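Local coordinates for protein esterase E25 (Uncultured bacterium, PDB 4Q05) that probably hydrolyses carboxylic esters, as a dimeric alpha/beta hydrolase of the bacterial hormone-sensitive lipase family, at residues Gln86-Lys91 and Phe141-Gly146; Glu79-Ile84 and Met171-Pro176; Gly236-Lys241 and Pro283-Leu288; Leu215-Ile220 and His289-Thr294. All blocks are in the same frame, centred on the assembly; numbering follows the deposited sequence. Where two conformers were deposited one is given.

In the fold
Three of the contacts set a loop against a helix or helix end of an alpha/beta hydrolase fold, and contact 3 joins two loops. Contacts 1 and 2 both use helix 77-88, pairing it with the loops after strands 132-136 and 164-168, and Val142 packs against Pro172 where the two meet. Contact 1 lies at the surface and turns on a carboxylate, a backbone N-H and a water; contact 2, partly buried, rests on proline and aliphatic carbons. Contact 3 is the buried one, with a backbone hydrogen bond and a buried aspartate paired with Arg310. Contact 4, partly buried and apolar, packs on helix 206-221, and its Gln217 bonds to carbonyls of Pro283 and Asp287 in contact 3.

Contact 1 of 4, residues Gln86-Lys91 and Phe141-Gly146; sequences QLDEGK and FVLNGG
Asp88 reaches from the end region of helix 77-88 to the backbone of Asn144, and this is the tight part of the contact. Asp88 OD1 accepts from Asn144 N at 2.9 Å on the syn side, in a nearly straight bond (168°) that comes in 29° out of the carboxylate plane. The other oxygen faces a wetter side: OD2 takes a proton from a water, which also donates to Val142 O and accepts from Gly145 N at 3.0 Å. An alanine here would remove both oxygens and is likely to leave the Asn144 N-H without its mate and the water with one anchor fewer. The 141-146 loop follows a His-Gly-Gly sequence that, as in relatives, probably shapes the oxyanion hole, and Asn144 ND2 is bonded back to Gly138 O. Across a type II turn from Asp88, with Gly90 as N-cap of the next helix, Lys91 bends at chi2 and chi4, which brings NZ back to Leu87 O, 2.8 Å away and in the carbonyl plane. That fold of the chain sets Lys91 CE 3.5 Å from Asn144 OD1. On the apolar flank Leu87 CB touches Leu143 CD2 at 3.7 Å.

Contact 2 of 4, residues Glu79-Ile84 and Met171-Pro176; sequences EWRAAI and MPPSHP
Pro173 turns CG and CD toward helix 77-88 and overlaps Trp80 and Ile84, one turn apart. The closer approach is by Ile84, whose CD1 comes within 3.6 Å of Pro173 CD. Its CG1 stands anti to the carbonyl carbon (chi1 -74°) and the chain then runs on extended (chi2 165°), which carries the terminal methyl out from the helix to the ring. Trp80 takes part differently. Trp80 CB meets Pro173 CG at 3.9 Å, whereas the indole turns away from the proline and packs on Ala265, Ala266 and Leu269 of helix 262-271. Pro172 also rests on Leu269, so the same helix backs both sides of the contact. On the outer flank Arg81 CG lies 4.5 Å from Pro173 CG, and a water link from its guanidinium to Ser174 OG is doubtful. The loop 171-176 lies after strand 164-168 and matches the Tyr-Arg-x-x-Pro-x-x-Pro sequence of hormone-sensitive lipase relatives. The peptide bond between Pro172 and Pro173 is cis, which fixes a sharp bend, closed by His175 N bonding to Met171 O at 3.0 Å. Proline and aliphatic carbons do the touching, with no direct polar bond between the segments; the fit therefore rests on the shape of a rigid ring and on van der Waals contact, not on directional bonding.

Contact 3 of 4, residues Gly236-Lys241 and Pro283-Leu288; sequences GADMSK and PLYGDL
The Tyr285 ring and the Asp238 carboxylate stand almost perpendicular, their planes 79° apart. Ser240 OG lies at the ring's edge, near its plane, while Asp238 OD2 approaches obliquely, 2.6 Å from Tyr285 OH in what counts as a weak hydrogen bond whose proton has another acceptor nearby. The carboxylate is brought to the tyrosine by a chi1 of -177°, which sets Asp238 CG opposite its own amide nitrogen. Its two oxygens have separate duties. OD2 also forms a salt bridge with Arg310 of helix 305-317, and Asp238 OD1 holds its own loop by accepting from Ser240 N at 3.0 Å and Ser240 OG at 2.6 Å. The first of these makes an Asx turn, met nearly head-on to the C-O bond. Charge buried at Asp238 is thus matched by an arginine and several donors, which would tend to keep it ionised. Beside this polar cluster the backbones join directly: Leu284 N donates to Ala237 O at 3.1 Å, tilted 30° from the carbonyl plane, and Ala237 CB rests 3.9 Å from Leu284 CB. Gly236 bonds through its backbone to Ser206, the residue in the nucleophile position of a probable nucleophile elbow. Within the alpha/beta hydrolase fold, the contact joins the loop after strand 229-235 to the Ser-Pro-Leu segment before strand 294-299, which resembles the Ser-Pro-Leu sequence at this place in relatives.

Contact 4 of 4, residues Leu215-Ile220 and His289-Thr294; sequences LVQHLI and HGFPPT
Helix 206-221, which starts at the probable nucleophile elbow, packs through Val216, Gln217 and Ile220 on Phe291 in the loop entering strand 294-299. Val216 CG1 sits over the centre of one face of the Phe291 ring, 3.6 Å from the centroid and only 9° off the normal, a well-formed CH-pi contact. It gets there by standing opposite the backbone N of Val216 itself (chi1 175°), and the same methyl touches Pro292 CD at 3.9 Å. Gln217 CG lies in the plane of the ring at its edge, 3.7 Å from Phe291 CE1, while the amide beyond is bonded through NE2 to the carbonyls of Pro283 and Asp287. In the alpha/beta hydrolase fold this helix flanks the central sheet, and Leu230 of strand 229-235 touches both Val216 and Phe291. A serine in place of Phe291 would probably open a gap beneath Val216 CG1 and strip Gln217 CG and Ile220 CD1 of their apolar partner. At the exposed end Ile220 crosses the phenylalanine at about a right angle, CD1 lying 3.7 Å from Phe291 CD1 and 3.5 Å from His289 O. Gly290 passes close beside that methyl with phi at 86°; any CB there would crowd Ile220 CD1 as well as the preceding carbonyl oxygen.

Contact 1 of 4, residues Gln86-Lys91 and Phe141-Gly146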
# COMPACT_ATOMS: atom_id res chain seq x y z
N GLN A 86 11.96 7.44 -29.72
CA GLN A 86 10.54 7.80 -29.75
C GLN A 86 9.97 7.95 -28.34
O GLN A 86 9.29 8.93 -28.04
CB GLN A 86 9.74 6.77 -30.54
CG GLN A 86 8.23 6.88 -30.40
CD GLN A 86 7.50 5.62 -30.89
OE1 GLN A 86 8.05 4.83 -31.66
NE2 GLN A 86 6.27 5.44 -30.43
N LEU A 87 10.23 6.98 -27.48
CA LEU A 87 9.71 7.02 -26.12
C LEU A 87 10.34 8.12 -25.26
O LEU A 87 9.70 8.62 -24.34
CB LEU A 87 9.84 5.66 -25.44
CG LEU A 87 8.92 4.62 -26.10
CD1 LEU A 87 9.21 3.24 -25.56
CD2 LEU A 87 7.46 5.00 -25.89
N ASP A 88 11.58 8.49 -25.57
CA ASP A 88 12.29 9.51 -24.79
C ASP A 88 11.97 10.92 -25.28
O ASP A 88 12.43 11.91 -24.71
CB ASP A 88 13.81 9.31 -24.89
CG ASP A 88 14.32 8.18 -24.01
OD1 ASP A 88 13.56 7.71 -23.14
OD2 ASP A 88 15.49 7.80 -24.18
N GLU A 89 11.20 11.00 -26.35
CA GLU A 89 10.93 12.28 -26.99
C GLU A 89 10.36 13.27 -25.98
O GLU A 89 9.41 12.95 -25.26
CB GLU A 89 9.97 12.07 -28.15
CG GLU A 89 9.95 13.17 -29.18
CD GLU A 89 9.32 12.70 -30.47
OE1 GLU A 89 9.99 11.96 -31.23
OE2 GLU A 89 8.14 13.05 -30.72
N GLY A 90 10.94 14.47 -25.93
CA GLY A 90 10.40 15.54 -25.10
C GLY A 90 10.82 15.51 -23.65
O GLY A 90 10.54 16.44 -22.89
N LYS A 91 11.51 14.44 -23.24
CA LYS A 91 11.90 14.29 -21.85
C LYS A 91 12.91 15.35 -21.46
O LYS A 91 12.81 15.96 -20.39
CB LYS A 91 12.48 12.91 -21.60
CG LYS A 91 11.50 11.77 -21.82
CD LYS A 91 10.69 11.51 -20.59
CE LYS A 91 9.97 10.18 -20.71
NZ LYS A 91 9.20 10.10 -21.97
N PHE A 141 14.55 0.08 -18.31
CA PHE A 141 15.86 -0.46 -18.58
C PHE A 141 16.61 0.06 -19.80
O PHE A 141 17.77 -0.15 -19.92
CB PHE A 141 15.81 -1.99 -18.66
CG PHE A 141 15.21 -2.63 -17.44
CD1 PHE A 141 15.95 -2.75 -16.31
CD2 PHE A 141 13.91 -3.03 -17.42
CE1 PHE A 141 15.41 -3.29 -15.19
CE2 PHE A 141 13.36 -3.56 -16.29
CZ PHE A 141 14.12 -3.70 -15.18
N VAL A 142 15.92 0.76 -20.68
CA VAL A 142 16.55 1.25 -21.88
C VAL A 142 16.17 2.71 -22.11
O VAL A 142 16.66 3.31 -23.02
CB VAL A 142 16.16 0.47 -23.13
CG1 VAL A 142 16.56 -0.97 -23.01
CG2 VAL A 142 14.68 0.54 -23.35
N LEU A 143 15.29 3.24 -21.28
CA LEU A 143 14.74 4.57 -21.46
C LEU A 143 15.42 5.59 -20.55
O LEU A 143 16.10 5.24 -19.59
CB LEU A 143 13.23 4.57 -21.21
CG LEU A 143 12.42 3.65 -22.13
CD1 LEU A 143 10.93 3.65 -21.76
CD2 LEU A 143 12.63 4.02 -23.61
N ASN A 144 15.21 6.86 -20.87
CA ASN A 144 15.66 7.98 -20.05
C ASN A 144 17.17 8.12 -19.91
O ASN A 144 17.66 8.55 -18.87
CB ASN A 144 14.99 7.94 -18.68
CG ASN A 144 13.47 7.97 -18.77
OD1 ASN A 144 12.90 8.71 -19.57
ND2 ASN A 144 12.82 7.15 -17.97
N GLY A 145 17.90 7.76 -20.96
CA GLY A 145 19.33 7.99 -21.00
C GLY A 145 19.60 9.48 -21.07
O GLY A 145 18.73 10.27 -21.45
N GLY A 146 20.80 9.87 -20.67
CA GLY A 146 21.18 11.27 -20.75
C GLY A 146 20.32 12.16 -19.88
O GLY A 146 19.83 11.76 -18.82
O HOH W 1 17.34 6.00 -23.28

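Contact 2 of 4, residues Glu79-Ile84 and Met171-Pro176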
# COMPACT_ATOMS: atom_id res chain seq x y z
N GLU A 79 15.88 -1.17 -34.47
CA GLU A 79 14.50 -0.93 -34.04
C GLU A 79 14.47 -0.47 -32.57
O GLU A 79 13.65 0.36 -32.19
CB GLU A 79 13.65 -2.17 -34.24
CG GLU A 79 13.35 -2.47 -35.70
CD GLU A 79 12.78 -3.86 -35.91
OE1 GLU A 79 12.87 -4.68 -34.97
OE2 GLU A 79 12.23 -4.12 -37.01
N TRP A 80 15.37 -1.02 -31.76
CA TRP A 80 15.46 -0.56 -30.37
C TRP A 80 15.83 0.91 -30.32
O TRP A 80 15.15 1.69 -29.65
CB TRP A 80 16.46 -1.39 -29.57
CG TRP A 80 15.82 -2.59 -28.98
CD1 TRP A 80 16.02 -3.89 -29.33
CD2 TRP A 80 14.82 -2.60 -27.95
NE1 TRP A 80 15.23 -4.72 -28.57
CE2 TRP A 80 14.48 -3.95 -27.72
CE3 TRP A 80 14.19 -1.61 -27.21
CZ2 TRP A 80 13.52 -4.34 -26.77
CZ3 TRP A 80 13.24 -1.99 -26.24
CH2 TRP A 80 12.91 -3.34 -26.04
N ARG A 81 16.89 1.30 -31.02
CA ARG A 81 17.31 2.69 -31.01
C ARG A 81 16.15 3.61 -31.42
O ARG A 81 15.97 4.68 -30.84
CB ARG A 81 18.54 2.91 -31.91
CG ARG A 81 19.81 2.23 -31.38
CD ARG A 81 21.06 2.71 -32.11
NE ARG A 81 21.05 2.31 -33.52
CZ ARG A 81 21.60 1.19 -33.98
NH1 ARG A 81 22.20 0.35 -33.16
NH2 ARG A 81 21.54 0.91 -35.28
N ALA A 82 15.36 3.18 -32.39
CA ALA A 82 14.21 3.97 -32.83
C ALA A 82 13.11 4.03 -31.78
O ALA A 82 12.55 5.10 -31.52
CB ALA A 82 13.65 3.42 -34.14
N ALA A 83 12.77 2.88 -31.19
CA ALA A 83 11.75 2.85 -30.15
C ALA A 83 12.16 3.77 -29.01
O ALA A 83 11.36 4.56 -28.50
CB ALA A 83 11.55 1.43 -29.64
N ILE A 84 13.42 3.67 -28.62
CA ILE A 84 13.93 4.38 -27.45
C ILE A 84 13.85 5.88 -27.66
O ILE A 84 13.30 6.61 -26.83
CB ILE A 84 15.37 3.94 -27.13
CG1 ILE A 84 15.35 2.54 -26.50
CG2 ILE A 84 16.04 4.93 -26.20
CD1 ILE A 84 16.70 1.83 -26.46
N MET A 171 23.15 1.72 -20.89
CA MET A 171 22.00 0.84 -21.02
C MET A 171 22.04 0.03 -22.31
O MET A 171 22.68 0.42 -23.28
CB MET A 171 20.72 1.68 -21.01
CG MET A 171 20.37 2.32 -19.68
SD MET A 171 18.81 3.25 -19.81
CE MET A 171 19.31 4.58 -20.91
N PRO A 172 21.32 -1.11 -22.33
CA PRO A 172 21.11 -1.79 -23.61
C PRO A 172 20.33 -0.86 -24.54
O PRO A 172 19.65 0.06 -24.04
CB PRO A 172 20.23 -2.99 -23.23
CG PRO A 172 20.35 -3.13 -21.75
CD PRO A 172 20.62 -1.75 -21.22
N PRO A 173 20.37 -1.10 -25.86
CA PRO A 173 21.03 -2.24 -26.53
C PRO A 173 22.53 -2.05 -26.73
O PRO A 173 23.23 -3.04 -26.90
CB PRO A 173 20.34 -2.26 -27.90
CG PRO A 173 20.02 -0.84 -28.16
CD PRO A 173 19.57 -0.31 -26.81
N SER A 174 23.01 -0.80 -26.72
CA SER A 174 24.41 -0.52 -27.00
C SER A 174 25.32 -1.09 -25.92
O SER A 174 26.43 -1.54 -26.21
CB SER A 174 24.66 0.99 -27.12
OG SER A 174 23.85 1.57 -28.14
N HIS A 175 24.86 -1.06 -24.67
CA HIS A 175 25.65 -1.55 -23.54
C HIS A 175 24.86 -2.55 -22.73
O HIS A 175 24.15 -2.19 -21.79
CB HIS A 175 26.12 -0.39 -22.64
CG HIS A 175 26.70 0.76 -23.40
ND1 HIS A 175 28.02 0.81 -23.79
CD2 HIS A 175 26.12 1.89 -23.87
CE1 HIS A 175 28.23 1.94 -24.45
NE2 HIS A 175 27.10 2.61 -24.51
N PRO A 176 25.00 -3.83 -23.10
CA PRO A 176 24.24 -4.89 -22.44
C PRO A 176 24.55 -4.93 -20.95
O PRO A 176 25.64 -4.53 -20.53
CB PRO A 176 24.76 -6.16 -23.12
CG PRO A 176 25.22 -5.70 -24.47
CD PRO A 176 25.80 -4.33 -24.23
O HOH W 2 22.54 0.48 -30.74

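Contact 3 of 4, residues Gly236-Lys241 and Pro283-Leu288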
# COMPACT_ATOMS: atom_id res chain seq x y z
N GLY A 236 11.11 -1.80 -10.27
CA GLY A 236 11.00 -2.93 -11.16
C GLY A 236 11.63 -4.10 -10.46
O GLY A 236 12.63 -4.62 -10.89
N ALA A 237 11.04 -4.46 -9.33
CA ALA A 237 11.64 -5.44 -8.43
C ALA A 237 11.47 -6.88 -8.92
O ALA A 237 12.32 -7.74 -8.69
CB ALA A 237 11.06 -5.28 -7.02
N ASP A 238 10.35 -7.15 -9.59
CA ASP A 238 10.13 -8.46 -10.22
C ASP A 238 9.66 -8.23 -11.64
O ASP A 238 8.53 -7.79 -11.87
CB ASP A 238 9.07 -9.26 -9.45
CG ASP A 238 8.84 -10.65 -10.03
OD1 ASP A 238 9.36 -10.95 -11.13
OD2 ASP A 238 8.12 -11.44 -9.37
N MET A 239 10.53 -8.52 -12.61
CA MET A 239 10.19 -8.24 -14.01
C MET A 239 9.69 -9.46 -14.78
O MET A 239 9.47 -9.37 -15.98
CB MET A 239 11.34 -7.57 -14.75
CG MET A 239 11.83 -6.27 -14.09
SD MET A 239 10.49 -5.12 -13.65
CE MET A 239 9.65 -4.91 -15.23
N SER A 240 9.54 -10.60 -14.11
CA SER A 240 8.73 -11.67 -14.68
C SER A 240 7.32 -11.15 -14.58
O SER A 240 7.06 -10.18 -13.87
CB SER A 240 8.88 -12.98 -13.90
OG SER A 240 8.35 -12.85 -12.59
N LYS A 241 6.38 -11.78 -15.28
CA LYS A 241 5.01 -11.34 -15.20
C LYS A 241 4.37 -11.97 -13.97
O LYS A 241 3.41 -12.75 -14.06
CB LYS A 241 4.23 -11.64 -16.47
CG LYS A 241 3.02 -10.72 -16.63
CD LYS A 241 2.27 -10.98 -17.92
CE LYS A 241 1.02 -10.09 -17.98
NZ LYS A 241 0.23 -10.37 -19.21
N PRO A 283 15.52 -8.41 -8.57
CA PRO A 283 16.19 -8.43 -7.27
C PRO A 283 15.26 -8.78 -6.09
O PRO A 283 15.78 -9.14 -5.03
CB PRO A 283 16.72 -7.00 -7.11
CG PRO A 283 16.73 -6.42 -8.45
CD PRO A 283 15.69 -7.12 -9.27
N LEU A 284 13.95 -8.65 -6.25
CA LEU A 284 13.01 -9.07 -5.21
C LEU A 284 13.28 -10.52 -4.80
O LEU A 284 13.05 -10.89 -3.64
CB LEU A 284 11.57 -8.96 -5.72
CG LEU A 284 10.47 -9.45 -4.77
CD1 LEU A 284 10.58 -8.73 -3.42
CD2 LEU A 284 9.11 -9.23 -5.39
N TYR A 285 13.75 -11.32 -5.74
CA TYR A 285 14.03 -12.73 -5.47
C TYR A 285 15.31 -12.95 -4.70
O TYR A 285 15.57 -14.05 -4.20
CB TYR A 285 14.04 -13.55 -6.77
CG TYR A 285 12.66 -13.65 -7.34
CD1 TYR A 285 11.70 -14.44 -6.73
CD2 TYR A 285 12.29 -12.92 -8.46
CE1 TYR A 285 10.43 -14.52 -7.22
CE2 TYR A 285 11.01 -12.98 -8.96
CZ TYR A 285 10.09 -13.79 -8.33
OH TYR A 285 8.81 -13.86 -8.81
N GLY A 286 16.12 -11.90 -4.60
CA GLY A 286 17.35 -12.01 -3.85
C GLY A 286 17.11 -11.73 -2.38
O GLY A 286 15.99 -11.44 -1.96
N ASP A 287 18.18 -11.80 -1.60
CA ASP A 287 18.13 -11.57 -0.17
C ASP A 287 18.01 -10.08 0.11
O ASP A 287 18.73 -9.28 -0.47
CB ASP A 287 19.41 -12.09 0.49
CG ASP A 287 19.26 -12.31 1.99
OD1 ASP A 287 18.28 -11.82 2.60
OD2 ASP A 287 20.15 -12.98 2.57
N LEU A 288 17.10 -9.70 1.01
CA LEU A 288 16.92 -8.30 1.38
C LEU A 288 17.33 -8.03 2.83
O LEU A 288 17.22 -6.90 3.31
CB LEU A 288 15.47 -7.87 1.15
CG LEU A 288 14.98 -8.03 -0.29
CD1 LEU A 288 13.58 -7.44 -0.46
CD2 LEU A 288 15.94 -7.37 -1.25

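Contact 4 of 4, residues Leu215-Ile220 and His289-Thr294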
# COMPACT_ATOMS: atom_id res chain seq x y z
N LEU A 215 22.47 -3.47 -6.60
CA LEU A 215 23.70 -2.92 -6.04
C LEU A 215 23.79 -3.16 -4.54
O LEU A 215 24.83 -3.60 -4.02
CB LEU A 215 23.79 -1.42 -6.28
CG LEU A 215 24.97 -0.79 -5.54
CD1 LEU A 215 26.28 -1.37 -6.06
CD2 LEU A 215 24.96 0.72 -5.68
N VAL A 216 22.72 -2.87 -3.82
CA VAL A 216 22.76 -3.02 -2.37
C VAL A 216 23.03 -4.48 -2.00
O VAL A 216 23.75 -4.75 -1.06
CB VAL A 216 21.47 -2.50 -1.70
CG1 VAL A 216 21.51 -2.80 -0.20
CG2 VAL A 216 21.33 -1.01 -1.94
N GLN A 217 22.43 -5.41 -2.73
CA GLN A 217 22.66 -6.83 -2.49
C GLN A 217 24.14 -7.19 -2.69
O GLN A 217 24.72 -7.93 -1.89
CB GLN A 217 21.76 -7.67 -3.39
CG GLN A 217 20.31 -7.65 -2.93
CD GLN A 217 19.35 -8.14 -3.97
OE1 GLN A 217 19.56 -7.96 -5.16
NE2 GLN A 217 18.27 -8.76 -3.53
N HIS A 218 24.73 -6.65 -3.74
CA HIS A 218 26.15 -6.82 -4.03
C HIS A 218 27.00 -6.25 -2.89
O HIS A 218 27.87 -6.94 -2.35
CB HIS A 218 26.48 -6.14 -5.36
CG HIS A 218 27.90 -6.34 -5.81
ND1 HIS A 218 28.54 -7.56 -5.77
CD2 HIS A 218 28.80 -5.46 -6.32
CE1 HIS A 218 29.77 -7.43 -6.23
NE2 HIS A 218 29.95 -6.17 -6.58
N LEU A 219 26.74 -5.00 -2.52
CA LEU A 219 27.45 -4.36 -1.41
C LEU A 219 27.40 -5.19 -0.14
O LEU A 219 28.40 -5.33 0.57
CB LEU A 219 26.89 -2.97 -1.11
CG LEU A 219 26.94 -1.94 -2.24
CD1 LEU A 219 26.21 -0.68 -1.82
CD2 LEU A 219 28.39 -1.64 -2.62
N ILE A 220 26.22 -5.73 0.18
CA ILE A 220 26.07 -6.52 1.39
C ILE A 220 26.93 -7.77 1.30
O ILE A 220 27.58 -8.15 2.28
CB ILE A 220 24.59 -6.86 1.65
CG1 ILE A 220 23.83 -5.61 2.09
CG2 ILE A 220 24.47 -7.93 2.71
CD1 ILE A 220 22.33 -5.75 1.99
N HIS A 289 17.82 -9.04 3.53
CA HIS A 289 18.34 -8.80 4.87
C HIS A 289 19.52 -7.83 4.81
O HIS A 289 20.31 -7.87 3.87
CB HIS A 289 18.80 -10.10 5.54
CG HIS A 289 17.68 -11.02 5.92
ND1 HIS A 289 17.15 -11.95 5.04
CD2 HIS A 289 17.00 -11.17 7.08
CE1 HIS A 289 16.19 -12.62 5.64
NE2 HIS A 289 16.08 -12.17 6.88
N GLY A 290 19.63 -6.97 5.81
CA GLY A 290 20.72 -6.03 5.85
C GLY A 290 20.46 -4.74 5.09
O GLY A 290 21.28 -3.83 5.13
N PHE A 291 19.33 -4.65 4.40
CA PHE A 291 19.04 -3.42 3.66
C PHE A 291 18.95 -2.22 4.60
O PHE A 291 18.48 -2.33 5.73
CB PHE A 291 17.76 -3.55 2.82
CG PHE A 291 18.02 -3.96 1.38
CD1 PHE A 291 18.77 -5.09 1.09
CD2 PHE A 291 17.52 -3.20 0.33
CE1 PHE A 291 19.02 -5.46 -0.23
CE2 PHE A 291 17.76 -3.57 -0.98
CZ PHE A 291 18.51 -4.70 -1.26
N PRO A 292 19.41 -1.06 4.12
CA PRO A 292 19.24 0.20 4.84
C PRO A 292 17.74 0.52 4.93
O PRO A 292 16.96 -0.10 4.21
CB PRO A 292 19.90 1.23 3.91
CG PRO A 292 20.63 0.46 2.88
CD PRO A 292 19.95 -0.87 2.77
N PRO A 293 17.35 1.48 5.78
CA PRO A 293 15.94 1.90 5.79
C PRO A 293 15.50 2.28 4.40
O PRO A 293 16.23 3.00 3.70
CB PRO A 293 15.96 3.13 6.70
CG PRO A 293 17.09 2.85 7.66
CD PRO A 293 18.14 2.15 6.82
N THR A 294 14.33 1.82 4.00
CA THR A 294 13.85 1.98 2.64
C THR A 294 12.48 2.66 2.59
O THR A 294 11.59 2.37 3.40
CB THR A 294 13.80 0.62 1.93
OG1 THR A 294 15.13 0.08 1.88
CG2 THR A 294 13.25 0.72 0.50